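Local coordinates for IRMA (PDB 5EK5), which is a secreted virulence-associated protein with a fibronectin-like fold that probably mimics interleukin receptors, its precise function remaining unsettled, at residues Y26-D31 against I44-K49. Sequence-based numbering, arbitrary orientation.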
ATOM      1  N   TYR B  26       4.600  -4.028  14.091  1.00 32.52           N
ATOM      2  CA  TYR B  26       3.875  -3.600  12.906  1.00 32.88           C
ATOM      3  C   TYR B  26       4.571  -2.408  12.270  1.00 35.11           C
ATOM      4  O   TYR B  26       4.731  -1.359  12.892  1.00 30.99           O
ATOM      5  CB  TYR B  26       2.422  -3.270  13.251  1.00 35.05           C
ATOM      6  CG  TYR B  26       1.718  -4.403  13.967  1.00 38.70           C
ATOM      7  CD1 TYR B  26       1.160  -5.459  13.258  1.00 40.20           C
ATOM      8  CD2 TYR B  26       1.616  -4.418  15.352  1.00 44.90           C
ATOM      9  CE1 TYR B  26       0.520  -6.498  13.904  1.00 43.81           C
ATOM     10  CE2 TYR B  26       0.978  -5.454  16.010  1.00 47.68           C
ATOM     11  CZ  TYR B  26       0.431  -6.491  15.279  1.00 45.62           C
ATOM     12  OH  TYR B  26      -0.205  -7.524  15.926  1.00 52.75           O
ATOM     13  N   GLN B  27       4.986  -2.585  11.021  1.00 30.95           N
ATOM     14  CA  GLN B  27       5.738  -1.565  10.310  1.00 33.02           C
ATOM     15  C   GLN B  27       4.806  -0.658   9.522  1.00 33.64           C
ATOM     16  O   GLN B  27       3.968  -1.133   8.748  1.00 30.99           O
ATOM     17  CB  GLN B  27       6.754  -2.219   9.373  1.00 35.32           C
ATOM     18  CG  GLN B  27       7.616  -1.245   8.583  1.00 39.83           C
ATOM     19  CD  GLN B  27       8.637  -1.960   7.722  1.00 44.83           C
ATOM     20  OE1 GLN B  27       8.803  -3.175   7.822  1.00 47.88           O
ATOM     21  NE2 GLN B  27       9.327  -1.211   6.871  1.00 45.24           N
ATOM     22  N   PHE B  28       4.958   0.646   9.715  1.00 34.40           N
ATOM     23  CA  PHE B  28       4.153   1.597   8.973  1.00 39.13           C
ATOM     24  C   PHE B  28       5.063   2.466   8.116  1.00 41.17           C
ATOM     25  O   PHE B  28       6.093   2.969   8.578  1.00 38.59           O
ATOM     26  CB  PHE B  28       3.315   2.459   9.919  1.00 40.76           C
ATOM     27  CG  PHE B  28       2.272   1.685  10.681  1.00 36.70           C
ATOM     28  CD1 PHE B  28       2.601   1.004  11.839  1.00 31.76           C
ATOM     29  CD2 PHE B  28       0.962   1.633  10.227  1.00 34.51           C
ATOM     30  CE1 PHE B  28       1.645   0.289  12.535  1.00 32.60           C
ATOM     31  CE2 PHE B  28       0.002   0.920  10.920  1.00 32.61           C
ATOM     32  CZ  PHE B  28       0.345   0.248  12.075  1.00 31.38           C
ATOM     33  N   ARG B  29       4.682   2.632   6.857  1.00 46.67           N
ATOM     34  CA  ARG B  29       5.363   3.573   5.984  1.00 42.15           C
ATOM     35  C   ARG B  29       4.598   4.887   5.931  1.00 37.49           C
ATOM     36  O   ARG B  29       3.387   4.903   5.680  1.00 36.05           O
ATOM     37  CB  ARG B  29       5.542   3.007   4.583  1.00 43.65           C
ATOM     38  CG  ARG B  29       6.299   3.947   3.654  1.00 50.09           C
ATOM     39  CD  ARG B  29       6.463   3.326   2.293  1.00 57.11           C
ATOM     40  NE  ARG B  29       7.298   2.131   2.357  1.00 63.01           N
ATOM     41  CZ  ARG B  29       7.537   1.326   1.323  1.00 63.50           C
ATOM     42  NH1 ARG B  29       7.007   1.584   0.137  1.00 54.99           N
ATOM     43  NH2 ARG B  29       8.313   0.262   1.475  1.00 69.76           N
ATOM     44  N   LEU B  30       5.304   5.984   6.174  1.00 39.15           N
ATOM     45  CA  LEU B  30       4.698   7.302   6.078  1.00 41.94           C
ATOM     46  C   LEU B  30       5.277   7.996   4.857  1.00 46.16           C
ATOM     47  O   LEU B  30       6.474   7.928   4.609  1.00 45.32           O
ATOM     48  CB  LEU B  30       4.951   8.124   7.347  1.00 44.47           C
ATOM     49  CG  LEU B  30       4.095   7.847   8.592  1.00 41.74           C
ATOM     50  CD1 LEU B  30       4.381   6.461   9.153  1.00 39.72           C
ATOM     51  CD2 LEU B  30       4.311   8.905   9.664  1.00 43.52           C
ATOM     52  N   ASP B  31       4.416   8.660   4.096  1.00 44.92           N
ATOM     53  CA  ASP B  31       4.812   9.233   2.816  1.00 48.18           C
ATOM     54  C   ASP B  31       4.166  10.597   2.604  1.00 53.89           C
ATOM     55  O   ASP B  31       2.953  10.743   2.729  1.00 53.36           O
ATOM     56  CB  ASP B  31       4.428   8.276   1.684  1.00 51.74           C
ATOM     57  CG  ASP B  31       5.003   8.681   0.334  1.00 61.07           C
ATOM     58  OD1 ASP B  31       5.491   9.821   0.185  1.00 69.80           O
ATOM     59  OD2 ASP B  31       4.959   7.844  -0.593  1.00 60.36           O
ATOM     60  N   ILE B  44       3.031   9.179  17.505  1.00 46.49           N
ATOM     61  CA  ILE B  44       1.678   8.800  17.126  1.00 45.28           C
ATOM     62  C   ILE B  44       1.101   7.746  18.065  1.00 46.82           C
ATOM     63  O   ILE B  44       1.711   6.703  18.291  1.00 49.61           O
ATOM     64  CB  ILE B  44       1.640   8.277  15.680  1.00 45.97           C
ATOM     65  CG1 ILE B  44       2.289   9.295  14.736  1.00 50.88           C
ATOM     66  CG2 ILE B  44       0.213   7.973  15.259  1.00 44.31           C
ATOM     67  CD1 ILE B  44       2.390   8.836  13.301  1.00 54.49           C
ATOM     68  N   THR B  45      -0.075   8.034  18.616  1.00 49.68           N
ATOM     69  CA  THR B  45      -0.756   7.111  19.518  1.00 52.96           C
ATOM     70  C   THR B  45      -1.877   6.353  18.810  1.00 49.36           C
ATOM     71  O   THR B  45      -2.809   6.962  18.282  1.00 43.62           O
ATOM     72  CB  THR B  45      -1.334   7.849  20.736  1.00 57.37           C
ATOM     73  OG1 THR B  45      -0.283   8.554  21.410  1.00 65.50           O
ATOM     74  CG2 THR B  45      -1.967   6.862  21.695  1.00 55.48           C
ATOM     75  N   LEU B  46      -1.788   5.027  18.814  1.00 46.71           N
ATOM     76  CA  LEU B  46      -2.746   4.187  18.099  1.00 39.45           C
ATOM     77  C   LEU B  46      -3.507   3.232  19.017  1.00 37.46           C
ATOM     78  O   LEU B  46      -2.917   2.604  19.897  1.00 39.41           O
ATOM     79  CB  LEU B  46      -2.035   3.382  17.009  1.00 37.51           C
ATOM     80  CG  LEU B  46      -1.362   4.166  15.881  1.00 41.17           C
ATOM     81  CD1 LEU B  46       0.080   4.504  16.248  1.00 47.18           C
ATOM     82  CD2 LEU B  46      -1.420   3.390  14.579  1.00 35.99           C
ATOM     83  N   GLN B  47      -4.817   3.132  18.811  1.00 39.86           N
ATOM     84  CA  GLN B  47      -5.612   2.064  19.414  1.00 43.02           C
ATOM     85  C   GLN B  47      -5.603   0.823  18.529  1.00 43.53           C
ATOM     86  O   GLN B  47      -6.037   0.873  17.378  1.00 40.19           O
ATOM     87  CB  GLN B  47      -7.059   2.505  19.647  1.00 45.34           C
ATOM     88  CG  GLN B  47      -7.295   3.315  20.905  1.00 51.36           C
ATOM     89  CD  GLN B  47      -8.753   3.709  21.067  1.00 54.85           C
ATOM     90  OE1 GLN B  47      -9.510   3.740  20.096  1.00 59.81           O
ATOM     91  NE2 GLN B  47      -9.156   3.996  22.297  1.00 53.08           N
ATOM     92  N   LEU B  48      -5.120  -0.292  19.067  1.00 44.56           N
ATOM     93  CA  LEU B  48      -5.164  -1.555  18.337  1.00 41.03           C
ATOM     94  C   LEU B  48      -6.484  -2.254  18.628  1.00 41.82           C
ATOM     95  O   LEU B  48      -6.874  -2.405  19.785  1.00 44.82           O
ATOM     96  CB  LEU B  48      -3.982  -2.461  18.698  1.00 35.21           C
ATOM     97  CG  LEU B  48      -2.600  -2.117  18.124  1.00 33.94           C
ATOM     98  CD1 LEU B  48      -2.113  -0.740  18.558  1.00 38.77           C
ATOM     99  CD2 LEU B  48      -1.582  -3.182  18.485  1.00 32.73           C
ATOM    100  N   LYS B  49      -7.169  -2.675  17.572  1.00 38.26           N
ATOM    101  CA  LYS B  49      -8.520  -3.197  17.702  1.00 36.04           C
ATOM    102  C   LYS B  49      -8.626  -4.581  17.082  1.00 32.86           C
ATOM    103  O   LYS B  49      -7.897  -4.901  16.144  1.00 28.94           O
ATOM    104  CB  LYS B  49      -9.507  -2.243  17.031  1.00 40.34           C
ATOM    105  CG  LYS B  49      -9.574  -0.868  17.685  1.00 42.67           C
ATOM    106  CD  LYS B  49     -10.545   0.049  16.962  1.00 44.46           C
ATOM    107  CE  LYS B  49     -10.715   1.357  17.712  1.00 53.14           C
ATOM    108  NZ  LYS B  49     -11.826   2.172  17.159  1.00 60.24           N
TER
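Ile44, near the start of strand 42-49 and first in segment 44-49, meets Leu30 tip to tip: its CD1 lies 4.1 Å from Leu30 CD2. In Ile44, CG1 stands anti to the carbonyl carbon (chi1 -53°) and the chain then runs extended (chi2 176°), carrying CD1 inward to meet the leucine methyl that reaches from the other sheet. Thr45 faces the other way, onto Thr58 and Lys60 of strand 55-63, where a small polar side chain suits the partly exposed outer surface. Leu46 turns inward again, and its CD2 comes within 4.4 Å of CZ of Phe28, the far end of the ring, at an oblique angle; a ring fills this central level from one strand and a branched aliphatic chain from the other. The polar amide of Gln47 suits the outer face, where it touches Thr58. Leu48 then sends CD2 obliquely to Tyr26, which offers it a ring carbon, CE2, at 4.2 Å. Lys49 suits the outer face too, its ammonium making a long, weak ion pair with Glu91.

The three buried pairs thus run in antiparallel order, their contacts all carbon to carbon. Such in-out alternation is that of strands in a beta sandwich; the two facing sheets here form a fibronectin fold. The axes of segments 26-31 and 44-49 approach to 12.5 Å, at 129° between their directions, a separation bridged by side chains alone. Strand 23-31 is flanked by 9-19 and 74-82, strand 42-49 by 55-63 and 89-99, while Leu119 and Ile121 of the second subunit pack on Tyr26 and Phe28.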